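Local structure of uncharacterized protein (Chaetomium thermophilum, 3LPZ) at residues L224-I229 against E235-P240; Y189-V194 against N246-L251. The protein is Get4, an alpha-solenoid protein of the Get pathway that probably binds Get5 and takes part in the biogenesis of tail-anchored membrane proteins. All coordinates share one frame; numbering follows the deposited sequence.

Contact 1 (L224-I229 against E235-P240)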
loop_
_atom_site.group_PDB
_atom_site.type_symbol
_atom_site.label_atom_id
_atom_site.label_comp_id
_atom_site.label_asym_id
_atom_site.label_seq_id
_atom_site.Cartn_x
_atom_site.Cartn_y
_atom_site.Cartn_z
ATOM N N LEU A 224 -4.433 -29.444 -8.752
ATOM C CA LEU A 224 -3.950 -28.561 -9.800
ATOM C C LEU A 224 -2.506 -28.902 -10.197
ATOM O O LEU A 224 -1.598 -28.816 -9.363
ATOM C CB LEU A 224 -4.043 -27.081 -9.338
ATOM C CG LEU A 224 -3.553 -25.983 -10.311
ATOM C CD1 LEU A 224 -4.468 -25.891 -11.528
ATOM C CD2 LEU A 224 -3.510 -24.624 -9.624
ATOM N N THR A 225 -2.299 -29.285 -11.463
ATOM C CA THR A 225 -0.974 -29.707 -11.928
ATOM C C THR A 225 0.022 -28.583 -11.708
ATOM O O THR A 225 -0.233 -27.422 -12.062
ATOM C CB THR A 225 -0.990 -30.135 -13.380
ATOM O OG1 THR A 225 -1.982 -31.149 -13.529
ATOM C CG2 THR A 225 0.418 -30.665 -13.855
ATOM N N VAL A 226 1.140 -28.939 -11.084
ATOM C CA VAL A 226 2.165 -27.971 -10.753
ATOM C C VAL A 226 3.549 -28.622 -10.813
ATOM O O VAL A 226 3.717 -29.795 -10.445
ATOM C CB VAL A 226 1.894 -27.285 -9.360
ATOM C CG1 VAL A 226 1.820 -28.331 -8.209
ATOM C CG2 VAL A 226 2.950 -26.211 -9.069
ATOM N N GLN A 227 4.517 -27.841 -11.291
ATOM C CA GLN A 227 5.902 -28.267 -11.390
ATOM C C GLN A 227 6.789 -27.215 -10.727
ATOM O O GLN A 227 6.437 -26.036 -10.670
ATOM C CB GLN A 227 6.303 -28.420 -12.852
ATOM C CG GLN A 227 5.549 -29.546 -13.515
ATOM C CD GLN A 227 5.591 -29.489 -15.013
ATOM O OE1 GLN A 227 5.838 -28.431 -15.600
ATOM N NE2 GLN A 227 5.334 -30.618 -15.649
ATOM N N ASN A 228 7.931 -27.665 -10.229
ATOM C CA ASN A 228 8.970 -26.759 -9.734
ATOM C C ASN A 228 10.149 -26.616 -10.688
ATOM O O ASN A 228 10.439 -27.522 -11.488
ATOM C CB ASN A 228 9.459 -27.208 -8.366
ATOM C CG ASN A 228 8.490 -26.839 -7.267
ATOM O OD1 ASN A 228 8.459 -25.691 -6.812
ATOM N ND2 ASN A 228 7.685 -27.799 -6.838
ATOM N N ILE A 229 10.774 -25.444 -10.638
ATOM C CA ILE A 229 12.115 -25.219 -11.178
ATOM C C ILE A 229 12.934 -24.543 -10.074
ATOM O O ILE A 229 14.133 -24.310 -10.240
ATOM C CB ILE A 229 12.122 -24.320 -12.455
ATOM C CG1 ILE A 229 10.917 -24.589 -13.356
ATOM C CG2 ILE A 229 13.435 -24.514 -13.252
ATOM C CD1 ILE A 229 10.794 -23.621 -14.528
ATOM N N GLU A 235 11.204 -20.929 -4.432
ATOM C CA GLU A 235 10.127 -21.660 -5.106
ATOM C C GLU A 235 9.739 -21.014 -6.445
ATOM O O GLU A 235 9.323 -19.864 -6.494
ATOM C CB GLU A 235 8.896 -21.721 -4.184
ATOM C CG GLU A 235 9.174 -22.262 -2.777
ATOM C CD GLU A 235 8.671 -21.327 -1.677
ATOM O OE1 GLU A 235 7.437 -21.288 -1.402
ATOM O OE2 GLU A 235 9.521 -20.629 -1.079
ATOM N N LEU A 236 9.921 -21.743 -7.531
ATOM C CA LEU A 236 9.467 -21.277 -8.823
ATOM C C LEU A 236 8.507 -22.307 -9.400
ATOM O O LEU A 236 8.935 -23.412 -9.768
ATOM C CB LEU A 236 10.631 -21.046 -9.780
ATOM C CG LEU A 236 10.093 -20.284 -10.993
ATOM C CD1 LEU A 236 10.163 -18.760 -10.753
ATOM C CD2 LEU A 236 10.794 -20.700 -12.293
ATOM N N ARG A 237 7.225 -21.938 -9.481
ATOM C CA ARG A 237 6.175 -22.882 -9.850
ATOM C C ARG A 237 5.634 -22.637 -11.254
ATOM O O ARG A 237 5.368 -21.486 -11.661
ATOM C CB ARG A 237 5.044 -22.915 -8.807
ATOM C CG ARG A 237 5.537 -23.210 -7.387
ATOM C CD ARG A 237 4.411 -23.156 -6.394
ATOM N NE ARG A 237 4.846 -23.627 -5.082
ATOM C CZ ARG A 237 5.183 -22.829 -4.075
ATOM N NH1 ARG A 237 5.117 -21.498 -4.194
ATOM N NH2 ARG A 237 5.589 -23.371 -2.941
ATOM N N ILE A 238 5.488 -23.734 -11.987
ATOM C CA ILE A 238 4.884 -23.736 -13.302
ATOM C C ILE A 238 3.543 -24.468 -13.222
ATOM O O ILE A 238 3.456 -25.585 -12.694
ATOM C CB ILE A 238 5.834 -24.430 -14.331
ATOM C CG1 ILE A 238 7.131 -23.616 -14.444
ATOM C CG2 ILE A 238 5.127 -24.678 -15.703
ATOM C CD1 ILE A 238 6.949 -22.129 -15.056
ATOM N N PHE A 239 2.507 -23.821 -13.750
ATOM C CA PHE A 239 1.157 -24.387 -13.809
ATOM C C PHE A 239 0.743 -24.532 -15.259
ATOM O O PHE A 239 0.353 -23.544 -15.881
ATOM C CB PHE A 239 0.164 -23.443 -13.109
ATOM C CG PHE A 239 0.458 -23.238 -11.663
ATOM C CD1 PHE A 239 -0.046 -24.127 -10.702
ATOM C CD2 PHE A 239 1.249 -22.172 -11.244
ATOM C CE1 PHE A 239 0.239 -23.958 -9.357
ATOM C CE2 PHE A 239 1.553 -21.997 -9.865
ATOM C CZ PHE A 239 1.038 -22.875 -8.933
ATOM N N PRO A 240 0.769 -25.761 -15.796
ATOM C CA PRO A 240 0.434 -25.945 -17.218
ATOM C C PRO A 240 -0.914 -25.377 -17.607
ATOM O O PRO A 240 -1.060 -24.912 -18.740
ATOM C CB PRO A 240 0.458 -27.465 -17.390
ATOM C CG PRO A 240 1.483 -27.910 -16.364
ATOM C CD PRO A 240 1.156 -27.034 -15.158
#
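Val226 and Phe239 run side by side and point the same way, with Val226 CG2 reaching Phe239 CE1 at 3.5 Å. The valine torsion (chi1 59°) sets CG2 opposite the backbone N and beside the CE1 end of the ring, which it approaches obliquely. Leu224 comes to the same ring at about a right angle, its CD2 lying 3.7 Å from Phe239 CD1. Beyond the ring, Thr225 crosses Pro240 and lays its methyl CG2 against the proline CG and CD.

Three backbone bonds fix the register of this antiparallel beta hairpin. Gln227 and Ile238 form the hydrogen-bonded pair: Gln227 N reaches Ile238 O at 2.9 Å, and Ile238 N returns to Gln227 O at 2.8 Å in a nearly straight bond (171° at the hydrogen). Ile229 N to Leu236 O, 2.9 Å, is the third. On the Gln227 and Ile238 face, Ile229 CD1 touches both Leu236 CD2 and Ile238 CG1, 3.7 Å from each, the two approaches nearly at right angles. Asn228 and Arg237, the non-hydrogen-bonded pair, share the other face; there Arg237 NH2 makes a salt bridge to Glu235 OE1, 3.2 Å, while its NH1 bonds Thr214.

The hairpin links helix 203-220 to helix 243-256: Leu224 and Arg237 touch the former through Leu217 and Ser215, whereas Leu236 and Phe239 pack on Ser249, Leu253 and Leu245 of the latter.

Contact 2 (Y189-V194 against N246-L251); sequences YCARAV and NFISML
Ile248 projects from helix 246-251 toward helix 189-194 and supplies every side-chain contact between the two segments. Its CB points at the facing helix, and there the side chain divides into two branches. With chi1 at -64°, the methyl CG2 stands anti to the backbone N and heads for Val194, meeting CG1 at 4.2 Å; these two side chains cross at a slant. The other branch leaves through CG1, continues extended (chi2 164°) and carries CD1 to the neighbouring backbone.

The two segments run nearly in the same direction, their axes 24° apart and 10.7 Å apart at closest approach. Ile248 spans that separation, and the pairing joins helices 186-199 and 243-256 within the alpha-solenoid, although helix 203-220 and the beta hairpin intervene in sequence.

At the tip, CD1 lies 3.9 Å from Ala191 N and 4.0 Å from Ala191 CB, with Cys190 CB at 4.2 Å. It thus rests on Cys190 and Ala191, while CG2 touches Val194, one turn on from Cys190. No hydrogen bond crosses between the segments; the side chains meet by van der Waals contact, and CD1 also packs on the Ala191 backbone. Trp281 lies against both Ala191 and Ile248, and helix 203-220 borders the other flank, where Phe213 touches Cys190 and Tyr210 touches Val194.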
loop_
_atom_site.group_PDB
_atom_site.type_symbol
_atom_site.label_atom_id
_atom_site.label_comp_id
_atom_site.label_asym_id
_atom_site.label_seq_id
_atom_site.Cartn_x
_atom_site.Cartn_y
_atom_site.Cartn_z
ATOM N N TYR A 189 -4.956 -11.977 -10.130
ATOM C CA TYR A 189 -4.810 -11.619 -8.730
ATOM C C TYR A 189 -3.381 -11.752 -8.292
ATOM O O TYR A 189 -2.891 -10.926 -7.510
ATOM C CB TYR A 189 -5.762 -12.433 -7.849
ATOM C CG TYR A 189 -7.206 -12.036 -8.117
ATOM C CD1 TYR A 189 -7.764 -10.908 -7.501
ATOM C CD2 TYR A 189 -7.984 -12.731 -9.054
ATOM C CE1 TYR A 189 -9.087 -10.515 -7.776
ATOM C CE2 TYR A 189 -9.298 -12.347 -9.326
ATOM C CZ TYR A 189 -9.835 -11.241 -8.687
ATOM O OH TYR A 189 -11.117 -10.854 -8.967
ATOM N N CYS A 190 -2.681 -12.740 -8.838
ATOM C CA CYS A 190 -1.259 -12.850 -8.555
ATOM C C CYS A 190 -0.526 -11.579 -9.025
ATOM O O CYS A 190 0.305 -11.036 -8.277
ATOM C CB CYS A 190 -0.668 -14.121 -9.200
ATOM S SG CYS A 190 1.014 -14.437 -8.679
ATOM N N ALA A 191 -0.879 -11.095 -10.226
ATOM C CA ALA A 191 -0.264 -9.907 -10.807
ATOM C C ALA A 191 -0.503 -8.665 -9.962
ATOM O O ALA A 191 0.384 -7.864 -9.842
ATOM C CB ALA A 191 -0.710 -9.679 -12.245
ATOM N N ARG A 192 -1.689 -8.532 -9.359
ATOM C CA ARG A 192 -1.974 -7.420 -8.429
ATOM C C ARG A 192 -1.087 -7.415 -7.182
ATOM O O ARG A 192 -0.919 -6.358 -6.561
ATOM C CB ARG A 192 -3.461 -7.389 -8.029
ATOM C CG ARG A 192 -4.406 -7.152 -9.230
ATOM C CD ARG A 192 -5.876 -6.961 -8.766
ATOM N NE ARG A 192 -6.089 -5.646 -8.154
ATOM C CZ ARG A 192 -6.209 -4.505 -8.834
ATOM N NH1 ARG A 192 -6.146 -4.482 -10.174
ATOM N NH2 ARG A 192 -6.414 -3.367 -8.178
ATOM N N ALA A 193 -0.546 -8.576 -6.800
ATOM C CA ALA A 193 0.378 -8.661 -5.643
ATOM C C ALA A 193 1.824 -8.578 -6.050
ATOM O O ALA A 193 2.657 -8.253 -5.202
ATOM C CB ALA A 193 0.190 -9.973 -4.880
ATOM N N VAL A 194 2.133 -8.912 -7.300
ATOM C CA VAL A 194 3.531 -9.021 -7.760
ATOM C C VAL A 194 4.001 -7.798 -8.532
ATOM O O VAL A 194 5.035 -7.230 -8.189
ATOM C CB VAL A 194 3.742 -10.278 -8.639
ATOM C CG1 VAL A 194 5.115 -10.246 -9.307
ATOM C CG2 VAL A 194 3.590 -11.533 -7.780
ATOM N N ASN A 246 2.551 -18.556 -15.522
ATOM C CA ASN A 246 3.878 -18.932 -16.010
ATOM C C ASN A 246 4.631 -17.748 -16.569
ATOM O O ASN A 246 5.815 -17.600 -16.313
ATOM C CB ASN A 246 3.762 -20.049 -17.050
ATOM C CG ASN A 246 3.095 -21.273 -16.468
ATOM O OD1 ASN A 246 3.187 -21.505 -15.257
ATOM N ND2 ASN A 246 2.410 -22.047 -17.304
ATOM N N PHE A 247 3.926 -16.875 -17.287
ATOM C CA PHE A 247 4.493 -15.613 -17.720
ATOM C C PHE A 247 5.048 -14.800 -16.539
ATOM O O PHE A 247 6.186 -14.303 -16.581
ATOM C CB PHE A 247 3.417 -14.784 -18.433
ATOM C CG PHE A 247 3.858 -13.394 -18.760
ATOM C CD1 PHE A 247 4.657 -13.150 -19.878
ATOM C CD2 PHE A 247 3.476 -12.323 -17.952
ATOM C CE1 PHE A 247 5.065 -11.834 -20.203
ATOM C CE2 PHE A 247 3.889 -11.017 -18.252
ATOM C CZ PHE A 247 4.685 -10.772 -19.383
ATOM N N ILE A 248 4.230 -14.649 -15.501
ATOM C CA ILE A 248 4.662 -13.976 -14.273
ATOM C C ILE A 248 5.891 -14.646 -13.627
ATOM O O ILE A 248 6.849 -13.948 -13.284
ATOM C CB ILE A 248 3.523 -13.876 -13.231
ATOM C CG1 ILE A 248 2.377 -12.998 -13.758
ATOM C CG2 ILE A 248 4.074 -13.371 -11.871
ATOM C CD1 ILE A 248 1.067 -13.193 -12.932
ATOM N N SER A 249 5.862 -15.973 -13.461
ATOM C CA SER A 249 7.021 -16.692 -12.890
ATOM C C SER A 249 8.294 -16.437 -13.679
ATOM O O SER A 249 9.319 -16.189 -13.087
ATOM C CB SER A 249 6.809 -18.210 -12.843
ATOM O OG SER A 249 5.638 -18.542 -12.143
ATOM N N MET A 250 8.224 -16.541 -15.004
ATOM C CA MET A 250 9.408 -16.314 -15.847
ATOM C C MET A 250 9.832 -14.838 -15.914
ATOM O O MET A 250 11.008 -14.523 -16.041
ATOM C CB MET A 250 9.188 -16.849 -17.273
ATOM C CG MET A 250 8.773 -18.280 -17.350
ATOM S SD MET A 250 10.053 -19.375 -16.745
ATOM C CE MET A 250 11.304 -19.173 -17.996
ATOM N N LEU A 251 8.869 -13.933 -15.854
ATOM C CA LEU A 251 9.179 -12.520 -15.767
ATOM C C LEU A 251 9.997 -12.259 -14.497
ATOM O O LEU A 251 11.036 -11.583 -14.547
ATOM C CB LEU A 251 7.901 -11.669 -15.774
ATOM C CG LEU A 251 8.063 -10.155 -15.579
ATOM C CD1 LEU A 251 8.921 -9.571 -16.685
ATOM C CD2 LEU A 251 6.689 -9.430 -15.506
#

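Overall arrangement
Contact 1 is a surface hairpin, contact 2 a buried helix pairing; their centres lie 13 Å apart on the same side of the chain's centre. Contact 1 buries 556 Å² and relies on backbone hydrogen bonds with mixed side-chain packing, whereas contact 2 buries 144 Å² through van der Waals packing of one isoleucine, without a hydrogen bond between the segments. Helix 243-256 belongs to both: it follows strand 237-238 directly and carries segment 246-251. Asn246 OD1 accepts a probable hydrogen bond from Phe239 N (2.8 Å), and Ser249 OG pairs with Arg237 O (3.0 Å). In sequence, contact 1 is nested within the loop that contact 2 closes, and Tyr210 of helix 203-220 reaches both.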